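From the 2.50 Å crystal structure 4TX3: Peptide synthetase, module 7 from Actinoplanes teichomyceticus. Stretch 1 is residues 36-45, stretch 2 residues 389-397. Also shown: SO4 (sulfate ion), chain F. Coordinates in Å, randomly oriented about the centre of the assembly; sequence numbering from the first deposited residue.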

# COMPACT_ATOMS: atom_id res chain seq x y z
N THR B 36 1.47 24.19 27.94
CA THR B 36 1.41 22.77 27.61
C THR B 36 1.28 22.58 26.10
O THR B 36 0.36 23.13 25.51
N ARG B 37 2.16 21.81 25.47
CA ARG B 37 1.93 21.38 24.08
C ARG B 37 0.61 20.57 24.08
O ARG B 37 0.40 19.79 25.00
N GLY B 38 -0.25 20.65 23.08
CA GLY B 38 0.09 20.80 21.69
C GLY B 38 0.14 19.36 21.18
O GLY B 38 1.17 18.93 20.67
N ARG B 39 -0.95 18.60 21.37
CA ARG B 39 -0.95 17.19 20.92
C ARG B 39 -1.30 17.09 19.45
O ARG B 39 -2.46 16.85 19.07
N HIS B 40 -0.27 17.27 18.62
CA HIS B 40 -0.45 17.47 17.20
C HIS B 40 0.37 16.47 16.39
O HIS B 40 1.34 15.89 16.85
N LEU B 41 -0.06 16.28 15.15
CA LEU B 41 0.79 15.67 14.16
C LEU B 41 1.13 16.76 13.17
O LEU B 41 0.23 17.44 12.67
N SER B 42 2.43 16.97 12.93
CA SER B 42 2.88 17.94 11.95
C SER B 42 3.75 17.30 10.87
O SER B 42 4.69 16.55 11.14
N VAL B 43 3.43 17.61 9.63
CA VAL B 43 4.26 17.20 8.52
C VAL B 43 4.55 18.44 7.69
O VAL B 43 3.68 19.29 7.54
N ALA B 44 5.78 18.56 7.21
CA ALA B 44 6.14 19.60 6.26
C ALA B 44 6.76 19.01 4.98
O ALA B 44 7.63 18.16 5.05
N LEU B 45 6.30 19.45 3.82
CA LEU B 45 6.90 19.04 2.55
C LEU B 45 7.65 20.16 1.87
O LEU B 45 7.11 21.27 1.74
N PRO B 389 12.27 18.07 7.53
CA PRO B 389 12.34 17.61 8.93
C PRO B 389 11.65 18.57 9.90
O PRO B 389 11.95 19.76 9.91
N THR B 390 10.71 18.05 10.69
CA THR B 390 10.11 18.83 11.78
C THR B 390 10.37 18.17 13.13
O THR B 390 10.87 17.05 13.19
N GLY B 391 10.01 18.87 14.20
CA GLY B 391 10.35 18.46 15.55
C GLY B 391 9.63 17.24 16.07
O GLY B 391 8.64 16.80 15.50
N VAL B 392 10.12 16.71 17.19
CA VAL B 392 9.51 15.57 17.85
C VAL B 392 8.15 15.96 18.43
O VAL B 392 8.01 17.01 19.04
N GLU B 393 7.14 15.11 18.24
CA GLU B 393 5.77 15.41 18.70
C GLU B 393 5.64 15.43 20.23
O GLU B 393 6.45 14.82 20.93
N ALA B 394 4.63 16.14 20.72
CA ALA B 394 4.33 16.15 22.15
C ALA B 394 4.07 14.74 22.66
O ALA B 394 3.47 13.92 21.96
N ILE B 395 4.52 14.46 23.88
CA ILE B 395 4.38 13.12 24.47
C ILE B 395 3.53 13.15 25.75
O ILE B 395 3.64 14.08 26.56
N GLU B 396 2.67 12.15 25.91
CA GLU B 396 1.84 11.98 27.11
C GLU B 396 2.39 10.87 28.00
O GLU B 396 2.13 10.84 29.20
N LEU B 397 3.11 9.94 27.38
CA LEU B 397 3.76 8.85 28.09
C LEU B 397 5.04 9.31 28.80
O LEU B 397 5.61 10.36 28.48

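How does Arg37 reach across to an irregular loop that offers it no acidic partner? Its CA-to-CB bond points toward the second stretch, and the side chain leaves in the m rotamer, stays extended at chi2 (t) and turns at chi3 (p). That turn lays the guanidinium alongside the backbone of the loop. Arg37 NH1 and Arg37 NH2 both donate to Val392 O, each at 3.2 Å, so one carbonyl is held in a fork near the plane of the group. Ala394 N lies over one face, 3.5 Å from Arg37 NH1; both are donors, so this is packing rather than a hydrogen bond. Nearer the backbone, Arg37 CB rests 3.7 Å from Ala394 CB.

What fills the space where the two backbones, measured by their CA atoms, come nearest? Ala394 does, with its CB pointing toward the first stretch and approaching Gly38 O to 3.2 Å. The CA atoms of Arg39 and Ala394 are 5.5 Å apart, and the methyl occupies that narrow gap. Gly38 follows a cis peptide bond and has positive phi, which by itself favours glycine; a CB here would also clash with Arg37 CB, at 2.9 Å.

Why does Arg39 contribute although its CA-to-CB bond points sideways? The m, t, m course of its first three chi angles brings the end of the chain nearer the loop, where Arg39 NH1 forms a salt bridge with Glu396 OE2 at 3.2 Å. The CA-to-CB bond of Glu396 points toward the first stretch, and chi1 m with chi2 t extends the chain to bring the carboxylate to Arg39. The sulfate, probably from the crystallisation liquor, also sits near the plane of the guanidinium: its O4 accepts from Arg39 N and Arg39 NE, both at 3.0 Å, while O1 takes a weak bond from Arg39 NH2 at 3.4 Å. One arginine thus meets two anions at the edge of its planar group.

How does Glu393 engage a strand from a sideways start? Two successive m rotations, at chi1 and chi2, fold its carboxylate back to the strand backbone. Glu393 OE2 accepts from Ser42 N at 3.0 Å in a nearly straight hydrogen bond. Its other oxygen, Glu393 OE1, lies 2.9 Å from His40 O, but these are two acceptors and do not bond to each other. Water 1 lies beside this pair: it donates to Glu393 OE1 at 2.9 Å and accepts from His40 N at 3.2 Å and Ala394 N at 2.7 Å, linking the carboxylate to both backbones.

What closes the far end of the contact? Thr390, in the p rotamer, points toward the strand and presents both a methyl and a hydroxyl. Thr390 CG2 packs 3.9 Å from the CB of Ala44, whose CA-to-CB bond points toward the second stretch. Thr390 OG1 is hydrogen-bonded to water 3 at 2.7 Å, and that water accepts from Ala44 N at 2.9 Å, bridging a gap between CA atoms of 6.8 Å.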

# COMPACT_ATOMS: atom_id res chain seq x y z
CB THR B 36 0.20 22.07 28.28
OG1 THR B 36 0.25 22.24 29.70
CG2 THR B 36 0.15 20.59 27.93
CB ARG B 37 3.12 20.57 23.56
CG ARG B 37 4.48 21.15 24.00
CD ARG B 37 5.65 20.35 23.44
NE ARG B 37 5.65 20.34 21.98
CZ ARG B 37 6.29 19.45 21.21
NH1 ARG B 37 6.99 18.46 21.75
NH2 ARG B 37 6.20 19.54 19.88
CB ARG B 39 -1.91 16.35 21.74
CG ARG B 39 -1.33 15.89 23.05
CD ARG B 39 -2.43 15.37 23.94
NE ARG B 39 -3.63 16.20 23.82
CZ ARG B 39 -4.79 15.95 24.42
NH1 ARG B 39 -4.92 14.88 25.21
NH2 ARG B 39 -5.84 16.76 24.23
CB HIS B 40 -0.05 18.89 16.80
CG HIS B 40 -0.71 19.96 17.61
ND1 HIS B 40 -0.16 21.22 17.75
CD2 HIS B 40 -1.88 19.98 18.29
CE1 HIS B 40 -0.96 21.96 18.50
NE2 HIS B 40 -2.01 21.24 18.85
CB LEU B 41 0.09 14.49 13.50
CG LEU B 41 -0.14 13.34 14.47
CD1 LEU B 41 -1.26 12.39 14.04
CD2 LEU B 41 1.16 12.58 14.67
CB SER B 42 3.66 19.06 12.64
OG SER B 42 2.78 20.01 13.21
CB VAL B 43 3.57 16.11 7.69
CG1 VAL B 43 4.33 15.86 6.37
CG2 VAL B 43 3.45 14.84 8.50
CB ALA B 44 7.09 20.59 6.92
CB LEU B 45 5.84 18.54 1.58
CG LEU B 45 4.99 17.40 2.08
CD1 LEU B 45 4.11 16.94 0.94
CD2 LEU B 45 5.88 16.27 2.59
CB PRO B 389 13.85 17.54 9.21
CG PRO B 389 14.49 18.39 8.18
CD PRO B 389 13.60 18.35 6.96
CB THR B 390 8.59 19.03 11.60
OG1 THR B 390 8.00 17.79 11.20
CG2 THR B 390 8.30 20.09 10.56
CB VAL B 392 10.43 15.02 18.97
CG1 VAL B 392 10.84 16.13 19.90
CG2 VAL B 392 9.74 13.91 19.75
CB GLU B 393 4.76 14.41 18.12
CG GLU B 393 4.85 14.21 16.59
CD GLU B 393 4.42 15.44 15.75
OE1 GLU B 393 4.14 16.53 16.32
OE2 GLU B 393 4.36 15.29 14.51
CB ALA B 394 3.14 17.05 22.44
CB ILE B 395 5.77 12.50 24.78
CG1 ILE B 395 5.64 11.03 25.16
CG2 ILE B 395 6.51 13.28 25.88
CD1 ILE B 395 7.00 10.35 25.35
CB GLU B 396 0.40 11.66 26.76
CG GLU B 396 -0.37 12.78 26.09
CD GLU B 396 -1.81 12.38 25.81
OE1 GLU B 396 -2.02 11.44 25.01
OE2 GLU B 396 -2.72 12.98 26.43
CB LEU B 397 4.08 7.73 27.10
CG LEU B 397 2.92 6.99 26.45
CD1 LEU B 397 3.40 6.16 25.29
CD2 LEU B 397 2.20 6.11 27.45
S SO4 F . -4.36 20.04 23.49
O1 SO4 F . -5.74 19.97 23.03
O2 SO4 F . -3.84 21.38 23.21
O3 SO4 F . -4.30 19.80 24.94
O4 SO4 F . -3.57 19.02 22.78
O HOH W 1 2.94 17.26 18.90
O HOH W 2 1.42 14.32 19.82
O HOH W 3 7.81 17.11 8.64